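Local coordinates for protein TBC1 domain family member 22A (Homo sapiens, PDB 2QFZ) that may act as a GTPase-activating protein for Rab-family proteins through its TBC domain, which this chain contains, and forms homodimers, at residues Phe157-Ile162 against Ile187-Thr191. Residues are numbered along the deposited sequence; the frame is centred on the assembly and turned at random.
Sequences FFVVFI and IEADT
I187 reaches across to helix 150-162 with both of its branches: CG2 rests between CD1 of F158 and CB of F161, while CD1 runs on to I162, ending 3.8 Å from its CG1. The isoleucine stands roughly at right angles to both F158 and I162. F161 presents its ring edge to D190 O, T191 OG1 and I187 O. With its CG opposite the carbonyl carbon (chi1 -58°), the ring swings beside D190 and T191, CD2 lying 3.8 Å from D190 CB. Ring and carboxylate planes are nearly perpendicular; OD2 forms a salt bridge with K61, which also makes a cation-pi contact with F161, and OD1 hydrogen-bonds to Y66 and Q82. T191 fills the other end: CG2 lies 3.9 Å from CB of F157, and OG1 is 3.6 Å from both F158 CA and F161 CD2. That hydroxyl donates to I187 O (2.8 Å), arriving 38° out of the carbonyl plane, on the face opposite T191 N. With an alanine in place of T191, a gap would probably open beside F157 and F158, and I187 O would lose its hydroxyl donor. No hydrogen bond crosses between these buried TBC-domain segments, whose directions differ by 137°; mostly apolar contacts join them, and the threonine hydroxyl is satisfied within its own helix.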
loop_
_atom_site.group_PDB
_atom_site.type_symbol
_atom_site.label_atom_id
_atom_site.label_comp_id
_atom_site.label_asym_id
_atom_site.label_seq_id
_atom_site.Cartn_x
_atom_site.Cartn_y
_atom_site.Cartn_z
ATOM N N PHE A 157 2.535 5.619 3.642
ATOM C CA PHE A 157 3.508 5.798 4.723
ATOM C C PHE A 157 3.712 7.317 5.041
ATOM O O PHE A 157 3.687 7.744 6.177
ATOM C CB PHE A 157 4.811 5.107 4.341
ATOM C CG PHE A 157 4.693 3.625 4.227
ATOM C CD1 PHE A 157 4.474 2.860 5.354
ATOM C CD2 PHE A 157 4.789 2.994 3.013
ATOM C CE1 PHE A 157 4.376 1.471 5.283
ATOM C CE2 PHE A 157 4.681 1.592 2.932
ATOM C CZ PHE A 157 4.490 0.844 4.070
ATOM N N PHE A 158 3.833 8.124 4.013
ATOM C CA PHE A 158 4.203 9.508 4.198
ATOM C C PHE A 158 3.044 10.245 4.865
ATOM O O PHE A 158 3.250 11.000 5.804
ATOM C CB PHE A 158 4.596 10.166 2.857
ATOM C CG PHE A 158 4.849 11.650 2.967
ATOM C CD1 PHE A 158 6.121 12.133 3.340
ATOM C CD2 PHE A 158 3.810 12.560 2.753
ATOM C CE1 PHE A 158 6.347 13.536 3.461
ATOM C CE2 PHE A 158 4.006 13.940 2.893
ATOM C CZ PHE A 158 5.280 14.432 3.228
ATOM N N VAL A 159 1.819 10.006 4.385
ATOM C CA VAL A 159 0.646 10.675 4.924
ATOM C C VAL A 159 0.394 10.235 6.366
ATOM O O VAL A 159 0.185 11.063 7.227
ATOM C CB VAL A 159 -0.597 10.472 4.011
ATOM C CG1 VAL A 159 -1.873 10.792 4.764
ATOM C CG2 VAL A 159 -0.446 11.314 2.738
ATOM N N VAL A 160 0.474 8.942 6.635
ATOM C CA VAL A 160 0.310 8.440 7.994
ATOM C C VAL A 160 1.346 9.092 8.928
ATOM O O VAL A 160 0.968 9.653 9.980
ATOM C CB VAL A 160 0.329 6.866 8.032
ATOM C CG1 VAL A 160 0.561 6.290 9.428
ATOM C CG2 VAL A 160 -0.976 6.322 7.452
ATOM N N PHE A 161 2.625 9.063 8.528
ATOM C CA PHE A 161 3.696 9.576 9.368
ATOM C C PHE A 161 3.694 11.110 9.497
ATOM O O PHE A 161 3.903 11.611 10.581
ATOM C CB PHE A 161 5.086 9.074 8.929
ATOM C CG PHE A 161 5.229 7.581 8.905
ATOM C CD1 PHE A 161 4.444 6.749 9.698
ATOM C CD2 PHE A 161 6.210 6.994 8.111
ATOM C CE1 PHE A 161 4.606 5.350 9.660
ATOM C CE2 PHE A 161 6.369 5.595 8.077
ATOM C CZ PHE A 161 5.563 4.777 8.877
ATOM N N ILE A 162 3.391 11.857 8.436
ATOM C CA ILE A 162 3.341 13.309 8.556
ATOM C C ILE A 162 2.164 13.753 9.422
ATOM O O ILE A 162 2.244 14.781 10.084
ATOM C CB ILE A 162 3.361 14.023 7.185
ATOM C CG1 ILE A 162 3.824 15.482 7.374
ATOM C CG2 ILE A 162 1.991 13.966 6.483
ATOM C CD1 ILE A 162 4.510 16.065 6.195
ATOM N N ILE A 187 10.690 11.997 8.982
ATOM C CA ILE A 187 9.557 11.406 8.296
ATOM C C ILE A 187 9.948 10.745 6.986
ATOM O O ILE A 187 9.488 9.659 6.706
ATOM C CB ILE A 187 8.437 12.439 8.032
ATOM C CG1 ILE A 187 7.785 12.861 9.350
ATOM C CG2 ILE A 187 7.370 11.850 7.087
ATOM C CD1 ILE A 187 6.880 14.097 9.231
ATOM N N GLU A 188 10.799 11.408 6.199
ATOM C CA GLU A 188 11.278 10.897 4.932
ATOM C C GLU A 188 12.049 9.594 5.108
ATOM O O GLU A 188 11.815 8.621 4.325
ATOM C CB GLU A 188 12.102 11.958 4.151
ATOM C CG GLU A 188 12.790 11.409 2.904
ATOM C CD GLU A 188 13.654 12.409 2.138
ATOM O OE1 GLU A 188 13.510 13.593 2.348
ATOM O OE2 GLU A 188 14.458 11.988 1.274
ATOM N N ALA A 189 12.936 9.541 6.122
ATOM C CA ALA A 189 13.686 8.308 6.437
ATOM C C ALA A 189 12.740 7.171 6.831
ATOM O O ALA A 189 12.877 6.062 6.358
ATOM C CB ALA A 189 14.710 8.533 7.600
ATOM N N ASP A 190 11.815 7.466 7.734
ATOM C CA ASP A 190 10.800 6.493 8.193
ATOM C C ASP A 190 10.002 5.941 6.994
ATOM O O ASP A 190 9.806 4.730 6.841
ATOM C CB ASP A 190 9.854 7.172 9.217
ATOM C CG ASP A 190 10.571 7.578 10.546
ATOM O OD1 ASP A 190 11.832 7.326 10.719
ATOM O OD2 ASP A 190 9.853 8.111 11.446
ATOM N N THR A 191 9.606 6.844 6.116
ATOM C CA THR A 191 8.843 6.492 4.909
ATOM C C THR A 191 9.656 5.571 3.993
ATOM O O THR A 191 9.135 4.519 3.513
ATOM C CB THR A 191 8.380 7.738 4.190
ATOM O OG1 THR A 191 7.546 8.478 5.066
ATOM C CG2 THR A 191 7.579 7.407 2.898
#